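Local coordinates for VirX1 (Cyanophage Syn10, PDB 6QGM), which halogenates, and notably iodinates, diverse substrates as a viral enzyme of the tryptophan halogenase family, probably with the help of a flavin cofactor, at residues Lys76-Phe81 and Glu93-Pro98; Phe104-Asp109 and Tyr492-Ile497; His143-Arg148 and Glu510-Leu515. One frame throughout, in Å; residues are numbered along the deposited sequence.

How the contacts relate
Following the chain from the N terminus, contact 1 (76-81 with 93-98) closes first: it is local, pairing the two strands of a beta hairpin at one edge of a mixed sheet. Contacts 2 and 3 are long-range and cross, since 104-109 and 143-148 follow each other in the chain and so do their partners 492-497 and 510-515. Both use helix 494-512, contact 2 at its start and contact 3 at its end, with centres 28 Å apart. Helix 494-512 is thereby tied by its two ends to two loops, one between strand 91-95 and helix 113-120, the other after helix 137-143. Contacts 1 and 3 touch, Asn77 OD1 lying 3.4 Å from Leu146 CD1, whereas contact 2 stands apart from both.

Contact 1: residues Lys76-Phe81 and Glu93-Pro98; sequences KNSIRF and EYPFGP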
loop_
_atom_site.group_PDB
_atom_site.type_symbol
_atom_site.label_atom_id
_atom_site.label_comp_id
_atom_site.label_asym_id
_atom_site.label_seq_id
_atom_site.Cartn_x
_atom_site.Cartn_y
_atom_site.Cartn_z
ATOM N N LYS B 76 -10.251 28.469 -20.644
ATOM C CA LYS B 76 -9.084 27.564 -20.787
ATOM C C LYS B 76 -9.562 26.103 -20.802
ATOM O O LYS B 76 -10.123 25.648 -19.781
ATOM C CB LYS B 76 -8.128 27.812 -19.629
ATOM C CG LYS B 76 -6.841 27.009 -19.687
ATOM C CD LYS B 76 -6.223 26.827 -18.323
ATOM C CE LYS B 76 -5.124 25.801 -18.326
ATOM N NZ LYS B 76 -4.669 25.543 -16.947
ATOM N N ASN B 77 -9.309 25.395 -21.903
ATOM C CA ASN B 77 -9.811 24.017 -22.136
ATOM C C ASN B 77 -8.662 23.000 -22.066
ATOM O O ASN B 77 -8.962 21.796 -21.981
ATOM C CB ASN B 77 -10.555 23.950 -23.472
ATOM C CG ASN B 77 -11.889 24.657 -23.417
ATOM O OD1 ASN B 77 -11.935 25.885 -23.375
ATOM N ND2 ASN B 77 -12.972 23.893 -23.382
ATOM N N SER B 78 -7.409 23.450 -22.073
ATOM C CA SER B 78 -6.213 22.586 -22.180
ATOM C C SER B 78 -4.954 23.353 -21.765
ATOM O O SER B 78 -4.934 24.593 -21.895
ATOM C CB SER B 78 -6.082 22.051 -23.591
ATOM O OG SER B 78 -5.019 21.111 -23.676
ATOM N N ILE B 79 -3.940 22.627 -21.281
ATOM C CA ILE B 79 -2.520 23.089 -21.257
ATOM C C ILE B 79 -1.849 22.530 -22.509
ATOM O O ILE B 79 -1.889 21.307 -22.716
ATOM C CB ILE B 79 -1.767 22.645 -19.994
ATOM C CG1 ILE B 79 -2.545 22.959 -18.716
ATOM C CG2 ILE B 79 -0.391 23.283 -19.964
ATOM C CD1 ILE B 79 -1.861 22.483 -17.454
ATOM N N ARG B 80 -1.238 23.405 -23.299
ATOM C CA ARG B 80 -0.517 23.047 -24.543
ATOM C C ARG B 80 0.987 23.061 -24.248
ATOM O O ARG B 80 1.451 24.005 -23.597
ATOM C CB ARG B 80 -0.902 24.035 -25.642
ATOM C CG ARG B 80 -0.025 23.960 -26.875
ATOM C CD ARG B 80 -0.622 24.768 -27.999
ATOM N NE ARG B 80 -1.917 24.207 -28.344
ATOM C CZ ARG B 80 -2.914 24.871 -28.907
ATOM N NH1 ARG B 80 -2.780 26.142 -29.217
ATOM N NH2 ARG B 80 -4.053 24.254 -29.163
ATOM N N PHE B 81 1.712 22.044 -24.710
ATOM C CA PHE B 81 3.184 21.910 -24.559
ATOM C C PHE B 81 3.827 21.977 -25.943
ATOM O O PHE B 81 3.843 20.968 -26.677
ATOM C CB PHE B 81 3.527 20.625 -23.801
ATOM C CG PHE B 81 2.979 20.605 -22.395
ATOM C CD1 PHE B 81 3.595 21.325 -21.379
ATOM C CD2 PHE B 81 1.824 19.894 -22.087
ATOM C CE1 PHE B 81 3.078 21.316 -20.090
ATOM C CE2 PHE B 81 1.314 19.880 -20.796
ATOM C CZ PHE B 81 1.937 20.594 -19.800
ATOM N N GLU B 93 -1.164 18.209 -26.040
ATOM C CA GLU B 93 -2.110 18.818 -25.082
ATOM C C GLU B 93 -2.243 17.906 -23.861
ATOM O O GLU B 93 -2.064 16.669 -23.989
ATOM C CB GLU B 93 -3.457 19.048 -25.756
ATOM C CG GLU B 93 -3.358 19.696 -27.128
ATOM C CD GLU B 93 -3.430 21.215 -27.192
ATOM O OE1 GLU B 93 -3.753 21.860 -26.153
ATOM O OE2 GLU B 93 -3.170 21.757 -28.298
ATOM N N TYR B 94 -2.486 18.537 -22.714
ATOM C CA TYR B 94 -3.183 17.957 -21.539
ATOM C C TYR B 94 -4.524 18.675 -21.449
ATOM O O TYR B 94 -4.617 19.726 -20.824
ATOM C CB TYR B 94 -2.339 18.113 -20.269
ATOM C CG TYR B 94 -2.926 17.499 -19.027
ATOM C CD1 TYR B 94 -3.901 16.516 -19.116
ATOM C CD2 TYR B 94 -2.513 17.887 -17.758
ATOM C CE1 TYR B 94 -4.436 15.925 -17.982
ATOM C CE2 TYR B 94 -3.033 17.301 -16.616
ATOM C CZ TYR B 94 -4.006 16.324 -16.730
ATOM O OH TYR B 94 -4.546 15.720 -15.633
ATOM N N PRO B 95 -5.580 18.158 -22.127
ATOM C CA PRO B 95 -6.911 18.772 -22.098
ATOM C C PRO B 95 -7.623 18.442 -20.786
ATOM O O PRO B 95 -7.296 17.430 -20.221
ATOM C CB PRO B 95 -7.610 18.106 -23.282
ATOM C CG PRO B 95 -7.021 16.725 -23.291
ATOM C CD PRO B 95 -5.565 16.930 -22.935
ATOM N N PHE B 96 -8.567 19.272 -20.337
ATOM C CA PHE B 96 -9.359 19.042 -19.100
ATOM C C PHE B 96 -10.421 17.971 -19.374
ATOM O O PHE B 96 -11.020 17.914 -20.467
ATOM C CB PHE B 96 -9.991 20.339 -18.612
ATOM C CG PHE B 96 -9.024 21.244 -17.906
ATOM C CD1 PHE B 96 -8.416 20.844 -16.727
ATOM C CD2 PHE B 96 -8.722 22.496 -18.415
ATOM C CE1 PHE B 96 -7.521 21.677 -16.063
ATOM C CE2 PHE B 96 -7.825 23.331 -17.753
ATOM C CZ PHE B 96 -7.208 22.916 -16.583
ATOM N N GLY B 97 -10.632 17.111 -18.386
ATOM C CA GLY B 97 -11.551 15.972 -18.485
ATOM C C GLY B 97 -11.562 15.177 -17.190
ATOM O O GLY B 97 -10.510 14.896 -16.618
ATOM N N PRO B 98 -12.739 14.690 -16.745
ATOM C CA PRO B 98 -12.800 13.928 -15.500
ATOM C C PRO B 98 -12.078 12.589 -15.715
ATOM O O PRO B 98 -11.314 12.189 -14.855
ATOM C CB PRO B 98 -14.304 13.752 -15.283
ATOM C CG PRO B 98 -14.886 13.740 -16.702
ATOM C CD PRO B 98 -14.004 14.676 -17.510
#
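Backbone pairing defines the contact as an antiparallel hairpin, the axes of strands 78-81 and 93-95 running at 173° to each other. Ile79 and Tyr94 form a hydrogen-bonded pair: Tyr94 N reaches Ile79 O at 2.8 Å, nearly along the C=O axis, and Ile79 N returns a bond to Tyr94 O from above the carbonyl plane. Beyond the regular pairing, Phe96 N donates an almost straight bond to Asn77 O.

The polar side chains lie on the sheet face carrying Ser78, Arg80, Glu93 and Pro95. A bend at chi2 (-92°) brings the Glu93 carboxylate back over the neighbouring strand, where its two oxygens take different partners. OE1 receives Ser78 OG at 2.9 Å on its anti lone pair. OE2 is held side-on by Arg80, with NE and NH2 each 2.8 Å from Glu93 OE2; both bonds lie in the guanidinium plane, which stands 85° from the carboxylate plane. NH2 approaches on the syn lone pair, NE from above the carboxylate.

Apolar contacts take the remaining sides. Beside Tyr94, which shares the other face with Ile79, the ring edge of Phe81 comes close, and Phe81 CE2 lies 4.1 Å from Tyr94 CB. The extended Lys76 chain crosses the Phe96 ring at its edge, Lys76 CE lying 3.7 Å from Phe96 CE2, while its ammonium bonds to Thr49 O and Ser356 OG.

Three donors thus hold one buried carboxylate in this edge hairpin of the halogenase, which would favour its ionised form and fix its rotation.

Contact 2: residues Phe104-Asp109 and Tyr492-Ile497; sequences FFSQTD and YYYEDI
Tight packing is concentrated where the tips of two successive tyrosines meet the 104-109 loop. Tyr493 places CG between its backbone N and carbonyl carbon (chi1 69°), and its hydroxyl comes tip to tip with Ser106, OH to OG 2.5 Å, a hydrogen bond that either hydroxyl could donate. Ser106 CB lies in the plane of that ring, at its edge. The neighbouring Tyr494 donates from OH to Asp109 OD2 at 2.5 Å, meeting the oxygen from above the carboxylate plane, with ring and carboxylate planes 50° apart. The Asp109 charge also has a long, weak ion pair with Lys116, while Lys120 makes a cation-pi contact with Tyr494.

The looser side has no hydrogen bond assigned between the segments. Ile497 methyls rest on the loop backbone: CG2 is 3.5 Å from Phe104 O, and CD1 is 4.2 Å from Ser106 N. That same CD1 sits over the centre of the Tyr494 ring, 4.2 Å above its plane. At the solvent side, exposed Thr108 brings OG1 within 3.2 Å of Tyr493 OH.

Ser106 OG has a second role, accepting from Asp109 N at 3.2 Å and from the Thr108 hydroxyl. The Asp109 bond, made from three residues on, defines an ST motif that shapes the loop turn, and Tyr493 meets the same serine oxygen at the N-terminal end of helix 494-512.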
loop_
_atom_site.group_PDB
_atom_site.type_symbol
_atom_site.label_atom_id
_atom_site.label_comp_id
_atom_site.label_asym_id
_atom_site.label_seq_id
_atom_site.Cartn_x
_atom_site.Cartn_y
_atom_site.Cartn_z
ATOM N N PHE B 104 -13.528 4.380 -28.377
ATOM C CA PHE B 104 -12.825 3.671 -29.481
ATOM C C PHE B 104 -11.826 2.652 -28.932
ATOM O O PHE B 104 -11.041 2.091 -29.725
ATOM C CB PHE B 104 -12.177 4.682 -30.424
ATOM C CG PHE B 104 -13.170 5.502 -31.200
ATOM C CD1 PHE B 104 -13.755 6.627 -30.640
ATOM C CD2 PHE B 104 -13.537 5.132 -32.492
ATOM C CE1 PHE B 104 -14.691 7.360 -31.354
ATOM C CE2 PHE B 104 -14.474 5.865 -33.206
ATOM C CZ PHE B 104 -15.052 6.976 -32.634
ATOM N N PHE B 105 -11.866 2.383 -27.628
ATOM C CA PHE B 105 -10.958 1.410 -26.960
ATOM C C PHE B 105 -11.373 -0.012 -27.319
ATOM O O PHE B 105 -12.555 -0.299 -27.186
ATOM C CB PHE B 105 -11.011 1.521 -25.432
ATOM C CG PHE B 105 -10.351 2.737 -24.835
ATOM C CD1 PHE B 105 -9.959 3.813 -25.617
ATOM C CD2 PHE B 105 -10.159 2.816 -23.465
ATOM C CE1 PHE B 105 -9.370 4.928 -25.037
ATOM C CE2 PHE B 105 -9.557 3.931 -22.891
ATOM C CZ PHE B 105 -9.164 4.981 -23.677
ATOM N N SER B 106 -10.418 -0.857 -27.702
ATOM C CA SER B 106 -10.515 -2.336 -27.630
ATOM C C SER B 106 -11.029 -2.734 -26.246
ATOM O O SER B 106 -10.513 -2.224 -25.255
ATOM C CB SER B 106 -9.193 -2.985 -27.914
ATOM O OG SER B 106 -9.190 -4.350 -27.529
ATOM N N GLN B 107 -12.035 -3.603 -26.194
ATOM C CA GLN B 107 -12.570 -4.220 -24.952
ATOM C C GLN B 107 -11.401 -4.801 -24.150
ATOM O O GLN B 107 -11.354 -4.543 -22.945
ATOM C CB GLN B 107 -13.569 -5.333 -25.299
ATOM C CG GLN B 107 -14.408 -5.789 -24.118
ATOM C CD GLN B 107 -15.677 -4.980 -23.957
ATOM O OE1 GLN B 107 -16.228 -4.390 -24.902
ATOM N NE2 GLN B 107 -16.179 -4.982 -22.732
ATOM N N THR B 108 -10.487 -5.530 -24.810
ATOM C CA THR B 108 -9.417 -6.349 -24.176
ATOM C C THR B 108 -8.211 -5.469 -23.821
ATOM O O THR B 108 -7.583 -5.755 -22.786
ATOM C CB THR B 108 -9.032 -7.553 -25.044
ATOM O OG1 THR B 108 -8.696 -7.091 -26.345
ATOM C CG2 THR B 108 -10.144 -8.568 -25.170
ATOM N N ASP B 109 -7.892 -4.445 -24.613
ATOM C CA ASP B 109 -6.664 -3.618 -24.424
ATOM C C ASP B 109 -6.957 -2.337 -23.625
ATOM O O ASP B 109 -5.991 -1.710 -23.198
ATOM C CB ASP B 109 -6.017 -3.270 -25.766
ATOM C CG ASP B 109 -5.472 -4.473 -26.508
ATOM O OD1 ASP B 109 -4.802 -5.300 -25.862
ATOM O OD2 ASP B 109 -5.728 -4.569 -27.726
ATOM N N TYR B 492 -6.772 -8.226 -35.962
ATOM C CA TYR B 492 -7.269 -7.749 -37.270
ATOM C C TYR B 492 -8.284 -6.614 -37.055
ATOM O O TYR B 492 -8.240 -5.698 -37.882
ATOM C CB TYR B 492 -7.800 -8.867 -38.174
ATOM C CG TYR B 492 -8.203 -8.299 -39.519
ATOM C CD1 TYR B 492 -7.241 -7.794 -40.394
ATOM C CD2 TYR B 492 -9.542 -8.158 -39.883
ATOM C CE1 TYR B 492 -7.595 -7.202 -41.599
ATOM C CE2 TYR B 492 -9.907 -7.569 -41.082
ATOM C CZ TYR B 492 -8.933 -7.094 -41.944
ATOM O OH TYR B 492 -9.302 -6.529 -43.131
ATOM N N TYR B 493 -9.085 -6.615 -35.979
ATOM C CA TYR B 493 -10.145 -5.606 -35.693
ATOM C C TYR B 493 -9.573 -4.188 -35.492
ATOM O O TYR B 493 -10.367 -3.220 -35.450
ATOM C CB TYR B 493 -10.994 -6.023 -34.491
ATOM C CG TYR B 493 -10.321 -5.996 -33.145
ATOM C CD1 TYR B 493 -9.492 -7.025 -32.735
ATOM C CD2 TYR B 493 -10.541 -4.952 -32.261
ATOM C CE1 TYR B 493 -8.890 -7.026 -31.487
ATOM C CE2 TYR B 493 -9.952 -4.930 -31.005
ATOM C CZ TYR B 493 -9.132 -5.975 -30.612
ATOM O OH TYR B 493 -8.555 -5.968 -29.380
ATOM N N TYR B 494 -8.249 -4.055 -35.388
ATOM C CA TYR B 494 -7.551 -2.754 -35.251
ATOM C C TYR B 494 -7.663 -1.982 -36.571
ATOM O O TYR B 494 -7.756 -0.740 -36.522
ATOM C CB TYR B 494 -6.122 -2.958 -34.723
ATOM C CG TYR B 494 -6.041 -2.862 -33.220
ATOM C CD1 TYR B 494 -6.382 -3.923 -32.395
ATOM C CD2 TYR B 494 -5.693 -1.664 -32.623
ATOM C CE1 TYR B 494 -6.354 -3.805 -31.016
ATOM C CE2 TYR B 494 -5.633 -1.530 -31.245
ATOM C CZ TYR B 494 -5.976 -2.602 -30.435
ATOM O OH TYR B 494 -5.926 -2.467 -29.072
ATOM N N GLU B 495 -7.693 -2.674 -37.710
ATOM C CA GLU B 495 -7.938 -2.068 -39.053
ATOM C C GLU B 495 -9.244 -1.274 -39.004
ATOM O O GLU B 495 -9.263 -0.168 -39.566
ATOM C CB GLU B 495 -8.050 -3.142 -40.134
ATOM C CG GLU B 495 -6.721 -3.786 -40.468
ATOM C CD GLU B 495 -5.830 -2.891 -41.305
ATOM O OE1 GLU B 495 -6.357 -2.375 -42.324
ATOM O OE2 GLU B 495 -4.590 -2.776 -41.035
ATOM N N ASP B 496 -10.276 -1.808 -38.338
ATOM C CA ASP B 496 -11.616 -1.175 -38.217
ATOM C C ASP B 496 -11.544 -0.032 -37.196
ATOM O O ASP B 496 -12.146 1.019 -37.464
ATOM C CB ASP B 496 -12.706 -2.170 -37.824
ATOM C CG ASP B 496 -13.203 -3.076 -38.927
ATOM O OD1 ASP B 496 -12.911 -2.832 -40.132
ATOM O OD2 ASP B 496 -13.896 -4.017 -38.566
ATOM N N ILE B 497 -10.830 -0.214 -36.076
ATOM C CA ILE B 497 -10.672 0.864 -35.062
ATOM C C ILE B 497 -10.006 2.042 -35.763
ATOM O O ILE B 497 -10.488 3.176 -35.588
ATOM C CB ILE B 497 -9.890 0.403 -33.820
ATOM C CG1 ILE B 497 -10.624 -0.696 -33.058
ATOM C CG2 ILE B 497 -9.631 1.584 -32.908
ATOM C CD1 ILE B 497 -9.899 -1.216 -31.847
#

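Contact 3: residues His143-Arg148 and Glu510-Leu515; sequences HNRLTR and EYVKTL
Arg145 turns twice in succession, CG standing anti to the carbonyl carbon (chi1 -48°) and the chain bending again at chi2 (-55°), so that its guanidinium lies against the C-terminal end of helix 494-512. Its backbone follows a Schellman motif: Asn144, with positive phi, is the first residue to leave helical geometry after helix 137-143. On the partner side a type I beta turn from Val512 to Leu515 carries the chain away from the helix. The contact therefore joins two helix ends.

The polar core is the guanidinium. NH1 donates to two carbonyls of the turn, but in different ways. The bond to Leu515 O lies in both the guanidinium and the carbonyl plane, whereas the bond to Lys513 O, 2.8 Å from NH1, arrives 58° above the carbonyl plane. Lys513 CA covers one face of the guanidinium, 3.2 Å above its plane. From its own segment, His143 O takes a weak bond from NE, which may further limit rotation of the group. Carbonyls near a helix end are plausible partners for such a cation, consistent with a favourable helix dipole.

Apolar groups flank this core. Val512 CG1 touches both Arg145 CG and His143 CB, 3.8 Å from each. The extended Lys513 chain crosses the imidazole obliquely, Lys513 CE to His143 CD2 3.7 Å, and the ring is fixed by its ND1 bond to Tyr139 O. Leu146 faces the other way, onto helix 518-527. Farther along, Leu515 sets its two methyls against Thr147, whose hydroxyl is bonded to Asn149 N; the nearest approach there is Thr147 CG2 to Leu515 CD1, 3.6 Å.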
loop_
_atom_site.group_PDB
_atom_site.type_symbol
_atom_site.label_atom_id
_atom_site.label_comp_id
_atom_site.label_asym_id
_atom_site.label_seq_id
_atom_site.Cartn_x
_atom_site.Cartn_y
_atom_site.Cartn_z
ATOM N N HIS B 143 -8.759 23.833 -32.242
ATOM C CA HIS B 143 -9.368 24.744 -33.254
ATOM C C HIS B 143 -9.870 26.036 -32.596
ATOM O O HIS B 143 -10.537 26.812 -33.287
ATOM C CB HIS B 143 -10.446 23.987 -34.036
ATOM C CG HIS B 143 -9.880 22.826 -34.772
ATOM N ND1 HIS B 143 -9.679 21.606 -34.179
ATOM C CD2 HIS B 143 -9.440 22.705 -36.031
ATOM C CE1 HIS B 143 -9.153 20.770 -35.045
ATOM N NE2 HIS B 143 -9.025 21.411 -36.202
ATOM N N ASN B 144 -9.542 26.261 -31.316
ATOM C CA ASN B 144 -9.814 27.532 -30.590
ATOM C C ASN B 144 -11.322 27.833 -30.651
ATOM O O ASN B 144 -11.711 28.980 -30.961
ATOM C CB ASN B 144 -8.972 28.671 -31.179
ATOM C CG ASN B 144 -8.938 29.893 -30.296
ATOM O OD1 ASN B 144 -8.775 29.785 -29.076
ATOM N ND2 ASN B 144 -9.097 31.051 -30.917
ATOM N N ARG B 145 -12.150 26.832 -30.350
ATOM C CA ARG B 145 -13.627 26.928 -30.369
ATOM C C ARG B 145 -14.154 26.663 -28.964
ATOM O O ARG B 145 -13.411 26.104 -28.149
ATOM C CB ARG B 145 -14.224 25.945 -31.380
ATOM C CG ARG B 145 -13.551 25.976 -32.740
ATOM C CD ARG B 145 -13.529 27.362 -33.352
ATOM N NE ARG B 145 -13.035 27.303 -34.714
ATOM C CZ ARG B 145 -13.796 27.400 -35.792
ATOM N NH1 ARG B 145 -15.097 27.615 -35.704
ATOM N NH2 ARG B 145 -13.250 27.306 -36.988
ATOM N N LEU B 146 -15.416 27.017 -28.725
ATOM C CA LEU B 146 -16.088 26.776 -27.430
ATOM C C LEU B 146 -17.590 26.583 -27.654
ATOM O O LEU B 146 -18.138 27.140 -28.633
ATOM C CB LEU B 146 -15.777 27.956 -26.508
ATOM C CG LEU B 146 -15.780 27.671 -25.010
ATOM C CD1 LEU B 146 -15.054 26.387 -24.667
ATOM C CD2 LEU B 146 -15.145 28.828 -24.257
ATOM N N THR B 147 -18.220 25.791 -26.788
ATOM C CA THR B 147 -19.664 25.449 -26.831
ATOM C C THR B 147 -20.082 25.005 -25.430
ATOM O O THR B 147 -19.198 24.464 -24.709
ATOM C CB THR B 147 -19.953 24.359 -27.865
ATOM O OG1 THR B 147 -21.270 23.864 -27.635
ATOM C CG2 THR B 147 -18.992 23.203 -27.772
ATOM N N ARG B 148 -21.356 25.203 -25.064
ATOM C CA ARG B 148 -21.900 24.690 -23.776
ATOM C C ARG B 148 -22.269 23.213 -23.929
ATOM O O ARG B 148 -22.510 22.575 -22.891
ATOM C CB ARG B 148 -23.087 25.529 -23.306
ATOM C CG ARG B 148 -22.704 26.937 -22.892
ATOM C CD ARG B 148 -23.482 27.439 -21.684
ATOM N NE ARG B 148 -22.986 28.733 -21.257
ATOM C CZ ARG B 148 -23.272 29.884 -21.861
ATOM N NH1 ARG B 148 -24.030 29.896 -22.949
ATOM N NH2 ARG B 148 -22.776 31.028 -21.421
ATOM N N GLU B 510 -14.650 18.914 -38.674
ATOM C CA GLU B 510 -15.651 19.615 -39.520
ATOM C C GLU B 510 -16.748 20.205 -38.622
ATOM O O GLU B 510 -17.122 21.368 -38.855
ATOM C CB GLU B 510 -16.234 18.697 -40.598
ATOM C CG GLU B 510 -16.949 19.473 -41.681
ATOM C CD GLU B 510 -17.846 18.688 -42.625
ATOM O OE1 GLU B 510 -17.936 17.439 -42.506
ATOM O OE2 GLU B 510 -18.461 19.341 -43.481
ATOM N N TYR B 511 -17.241 19.453 -37.634
ATOM C CA TYR B 511 -18.337 19.902 -36.730
ATOM C C TYR B 511 -17.822 21.044 -35.845
ATOM O O TYR B 511 -18.530 22.060 -35.670
ATOM C CB TYR B 511 -18.900 18.783 -35.842
ATOM C CG TYR B 511 -19.808 19.320 -34.766
ATOM C CD1 TYR B 511 -21.016 19.911 -35.097
ATOM C CD2 TYR B 511 -19.424 19.332 -33.434
ATOM C CE1 TYR B 511 -21.845 20.454 -34.131
ATOM C CE2 TYR B 511 -20.240 19.880 -32.457
ATOM C CZ TYR B 511 -21.443 20.460 -32.810
ATOM O OH TYR B 511 -22.230 21.024 -31.852
ATOM N N VAL B 512 -16.622 20.864 -35.295
ATOM C CA VAL B 512 -15.982 21.813 -34.338
ATOM C C VAL B 512 -15.749 23.149 -35.052
ATOM O O VAL B 512 -15.873 24.191 -34.384
ATOM C CB VAL B 512 -14.707 21.206 -33.725
ATOM C CG1 VAL B 512 -13.704 22.261 -33.271
ATOM C CG2 VAL B 512 -15.061 20.271 -32.570
ATOM N N LYS B 513 -15.521 23.128 -36.366
ATOM C CA LYS B 513 -15.316 24.350 -37.193
ATOM C C LYS B 513 -16.623 25.135 -37.380
ATOM O O LYS B 513 -16.529 26.310 -37.744
ATOM C CB LYS B 513 -14.663 23.963 -38.517
ATOM C CG LYS B 513 -13.194 23.616 -38.344
ATOM C CD LYS B 513 -12.486 23.169 -39.574
ATOM C CE LYS B 513 -10.982 23.227 -39.391
ATOM N NZ LYS B 513 -10.269 23.055 -40.680
ATOM N N THR B 514 -17.791 24.536 -37.131
ATOM C CA THR B 514 -19.104 25.239 -37.178
ATOM C C THR B 514 -19.370 25.938 -35.838
ATOM O O THR B 514 -20.300 26.754 -35.770
ATOM C CB THR B 514 -20.256 24.295 -37.560
ATOM O OG1 THR B 514 -20.646 23.512 -36.426
ATOM C CG2 THR B 514 -19.916 23.406 -38.735
ATOM N N LEU B 515 -18.590 25.624 -34.799
ATOM C CA LEU B 515 -18.777 26.186 -33.430
ATOM C C LEU B 515 -18.202 27.600 -33.396
ATOM O O LEU B 515 -17.296 27.929 -34.158
ATOM C CB LEU B 515 -18.091 25.299 -32.388
ATOM C CG LEU B 515 -18.737 23.922 -32.171
ATOM C CD1 LEU B 515 -17.881 23.061 -31.242
ATOM C CD2 LEU B 515 -20.155 24.050 -31.606
#